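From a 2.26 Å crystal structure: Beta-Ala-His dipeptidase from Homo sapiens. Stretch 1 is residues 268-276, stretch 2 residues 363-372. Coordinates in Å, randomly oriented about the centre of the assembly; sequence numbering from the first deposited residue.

Stretch 1, residues 268-276: ILVPGIYDE
Stretch 2, residues 363-372: AVEKQVTRHL

The most unusual feature is a glycine pressed against a glutamine: Gly272 CA lies 3.3 Å from Gln367 NE2, and an ideal CB on Gly272 would sit 2.1 Å from Gln367 NE2, a clash. The backbone adds its own demand, because at phi/psi 94/-20 a CB would also jam against the carbonyl O of Pro271. Glycine therefore answers two constraints at one position.

Stretch 2 is helical throughout, residues 363-372, within a helix that extends beyond both ends. Its regular i to i+4 bonds include Gln367 N to Ala363 O (2.7 Å) and His371 N to Gln367 O (3.0 Å). Stretch 1 packs against it as two overlapping turns. A type II turn runs from Val270 to Ile273, with Pro271 at -61/139 and a weak bond from Ile273 N to Val270 O (3.4 Å); a type I turn follows from Gly272 to Asp275, closed by Asp275 N to Gly272 O (3.1 Å). Ile268 N donates to Tyr274 OH at 3.1 Å, tying the start of the stretch to Tyr274, whose CA-to-CB bond points away from the helix.

The register runs antiparallel in sequence: CA atoms pair Val270 with His371 at 6.0 Å, Gly272 with Gln367 at 6.5 Å, and Ile273 with Val364 at 6.7 Å. Successive helical turns thus meet successive parts of the loop.

His371 (chi1 171°, t; chi2 78°) points toward the loop and offers a ring face to Val270, whose CA stands 4.3 Å from the ring centroid, 16° off its normal, in a CH-pi contact. Pro271 CD comes within 3.5 Å of His371 ND1, approaching the ring obliquely, while His371 NE2 is hydrogen-bonded elsewhere in the structure. Val270 (chi1 173°, t) sets CG1 3.6 Å from Gln367 O and 4.1 Å from Val368 CG2. Further along, Ile273, m at both chi1 and chi2, places CD1 4.0 Å from Val364 CG1, a second apolar contact.

Between these lies Gln367 (chi1 -67°, m; chi2 162°, t; chi3 -25°), directed toward the loop. Gln367 CB is 3.6 Å from Pro271 O, and Gln367 NE2 is 3.4 Å from Gly272 O. The clear polar link is a water that donates to both Pro271 O (3.2 Å) and Gln367 O (2.8 Å), bridging two backbone carbonyls that cannot bond each other directly.

The contact buries 405 Å² in all. Its rule is shape first: valine and isoleucine meet helical valines, histidine presents a face, and glycine clears space for glutamine.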

# COMPACT_ATOMS: atom_id res chain seq x y z
N ILE A 268 -8.14 -20.47 -9.52
CA ILE A 268 -9.34 -20.12 -8.78
C ILE A 268 -10.55 -20.92 -9.28
O ILE A 268 -10.85 -20.93 -10.46
CB ILE A 268 -9.64 -18.60 -8.84
CG1 ILE A 268 -8.43 -17.77 -8.39
CG2 ILE A 268 -10.92 -18.28 -8.02
CD1 ILE A 268 -8.48 -16.27 -8.76
N LEU A 269 -11.26 -21.53 -8.34
CA LEU A 269 -12.34 -22.47 -8.63
C LEU A 269 -13.75 -21.88 -8.65
O LEU A 269 -14.71 -22.59 -8.97
CB LEU A 269 -12.25 -23.67 -7.65
CG LEU A 269 -10.99 -24.56 -7.76
CD1 LEU A 269 -10.92 -25.62 -6.65
CD2 LEU A 269 -10.89 -25.24 -9.14
N VAL A 270 -13.90 -20.59 -8.33
CA VAL A 270 -15.19 -19.91 -8.42
C VAL A 270 -15.60 -19.83 -9.89
O VAL A 270 -14.85 -19.27 -10.69
CB VAL A 270 -15.10 -18.47 -7.79
CG1 VAL A 270 -16.40 -17.68 -8.04
CG2 VAL A 270 -14.73 -18.56 -6.29
N PRO A 271 -16.75 -20.44 -10.27
CA PRO A 271 -17.18 -20.32 -11.68
C PRO A 271 -17.46 -18.88 -12.14
O PRO A 271 -18.03 -18.07 -11.38
CB PRO A 271 -18.45 -21.19 -11.75
CG PRO A 271 -18.33 -22.15 -10.55
CD PRO A 271 -17.65 -21.31 -9.48
N GLY A 272 -17.03 -18.56 -13.37
CA GLY A 272 -17.16 -17.23 -13.94
C GLY A 272 -15.95 -16.31 -13.77
O GLY A 272 -15.81 -15.36 -14.49
N ILE A 273 -15.08 -16.60 -12.81
CA ILE A 273 -13.98 -15.67 -12.48
C ILE A 273 -13.02 -15.28 -13.63
O ILE A 273 -12.46 -14.18 -13.62
CB ILE A 273 -13.20 -16.14 -11.20
CG1 ILE A 273 -13.95 -15.69 -9.94
CG2 ILE A 273 -11.82 -15.48 -11.11
CD1 ILE A 273 -13.67 -14.25 -9.53
N TYR A 274 -12.86 -16.14 -14.63
CA TYR A 274 -11.92 -15.85 -15.74
C TYR A 274 -12.61 -15.33 -16.99
O TYR A 274 -11.96 -14.94 -17.95
CB TYR A 274 -11.05 -17.07 -16.06
CG TYR A 274 -10.12 -17.42 -14.93
CD1 TYR A 274 -10.44 -18.44 -14.04
CD2 TYR A 274 -8.94 -16.71 -14.73
CE1 TYR A 274 -9.60 -18.75 -12.97
CE2 TYR A 274 -8.08 -17.02 -13.67
CZ TYR A 274 -8.42 -18.06 -12.79
OH TYR A 274 -7.61 -18.37 -11.72
N ASP A 275 -13.93 -15.31 -16.97
CA ASP A 275 -14.73 -14.90 -18.10
C ASP A 275 -14.28 -13.61 -18.76
O ASP A 275 -14.18 -13.54 -19.99
CB ASP A 275 -16.20 -14.79 -17.70
CG ASP A 275 -16.84 -16.13 -17.45
OD1 ASP A 275 -16.21 -17.20 -17.69
OD2 ASP A 275 -18.01 -16.09 -17.02
N GLU A 276 -14.00 -12.60 -17.94
CA GLU A 276 -13.75 -11.25 -18.42
C GLU A 276 -12.30 -10.77 -18.34
O GLU A 276 -12.03 -9.60 -18.63
CB GLU A 276 -14.71 -10.25 -17.74
CG GLU A 276 -16.20 -10.53 -18.01
CD GLU A 276 -17.09 -9.35 -17.66
OE1 GLU A 276 -17.23 -8.42 -18.52
OE2 GLU A 276 -17.65 -9.33 -16.53
N ALA A 363 -19.98 -8.37 -10.55
CA ALA A 363 -20.07 -9.76 -11.05
C ALA A 363 -19.27 -10.71 -10.15
O ALA A 363 -19.76 -11.78 -9.79
CB ALA A 363 -19.62 -9.86 -12.51
N VAL A 364 -18.06 -10.31 -9.79
CA VAL A 364 -17.20 -11.08 -8.88
C VAL A 364 -17.92 -11.30 -7.55
O VAL A 364 -17.97 -12.42 -7.05
CB VAL A 364 -15.81 -10.40 -8.70
CG1 VAL A 364 -14.99 -11.06 -7.60
CG2 VAL A 364 -15.04 -10.41 -10.04
N GLU A 365 -18.51 -10.24 -6.99
CA GLU A 365 -19.30 -10.38 -5.77
C GLU A 365 -20.42 -11.42 -5.94
O GLU A 365 -20.57 -12.33 -5.10
CB GLU A 365 -19.84 -9.02 -5.33
CG GLU A 365 -20.91 -9.06 -4.24
CD GLU A 365 -21.37 -7.67 -3.80
OE1 GLU A 365 -21.72 -6.82 -4.67
OE2 GLU A 365 -21.41 -7.43 -2.57
N LYS A 366 -21.18 -11.32 -7.03
CA LYS A 366 -22.25 -12.29 -7.32
C LYS A 366 -21.71 -13.71 -7.46
O LYS A 366 -22.25 -14.64 -6.88
CB LYS A 366 -23.04 -11.93 -8.58
CG LYS A 366 -24.36 -11.27 -8.32
N GLN A 367 -20.67 -13.88 -8.27
CA GLN A 367 -20.08 -15.21 -8.51
C GLN A 367 -19.57 -15.89 -7.25
O GLN A 367 -19.84 -17.06 -7.03
CB GLN A 367 -18.98 -15.13 -9.56
CG GLN A 367 -19.55 -14.79 -10.93
CD GLN A 367 -18.50 -14.29 -11.92
OE1 GLN A 367 -17.45 -13.75 -11.55
NE2 GLN A 367 -18.80 -14.46 -13.19
N VAL A 368 -18.82 -15.16 -6.43
CA VAL A 368 -18.26 -15.73 -5.18
C VAL A 368 -19.37 -16.12 -4.22
O VAL A 368 -19.31 -17.19 -3.60
CB VAL A 368 -17.26 -14.76 -4.50
CG1 VAL A 368 -16.77 -15.32 -3.19
CG2 VAL A 368 -16.08 -14.48 -5.44
N THR A 369 -20.39 -15.29 -4.13
CA THR A 369 -21.51 -15.54 -3.24
C THR A 369 -22.23 -16.79 -3.65
O THR A 369 -22.36 -17.70 -2.83
CB THR A 369 -22.44 -14.32 -3.14
OG1 THR A 369 -21.64 -13.21 -2.76
CG2 THR A 369 -23.52 -14.54 -2.09
N ARG A 370 -22.62 -16.88 -4.93
CA ARG A 370 -23.31 -18.05 -5.49
C ARG A 370 -22.52 -19.31 -5.30
O ARG A 370 -23.07 -20.36 -4.93
CB ARG A 370 -23.61 -17.87 -6.98
CG ARG A 370 -24.91 -17.14 -7.29
N HIS A 371 -21.22 -19.23 -5.57
CA HIS A 371 -20.35 -20.37 -5.38
C HIS A 371 -20.42 -20.86 -3.93
O HIS A 371 -20.66 -22.05 -3.68
CB HIS A 371 -18.93 -20.04 -5.82
CG HIS A 371 -17.93 -21.09 -5.45
ND1 HIS A 371 -17.79 -22.27 -6.14
CD2 HIS A 371 -17.03 -21.14 -4.44
CE1 HIS A 371 -16.84 -23.00 -5.58
NE2 HIS A 371 -16.36 -22.33 -4.55
N LEU A 372 -20.24 -19.94 -2.98
CA LEU A 372 -20.22 -20.29 -1.57
C LEU A 372 -21.54 -20.88 -1.06
O LEU A 372 -21.53 -21.87 -0.33
CB LEU A 372 -19.75 -19.10 -0.71
CG LEU A 372 -18.26 -18.75 -0.88
CD1 LEU A 372 -17.90 -17.44 -0.20
CD2 LEU A 372 -17.33 -19.88 -0.41
O HOH W 1 -20.09 -18.85 -9.12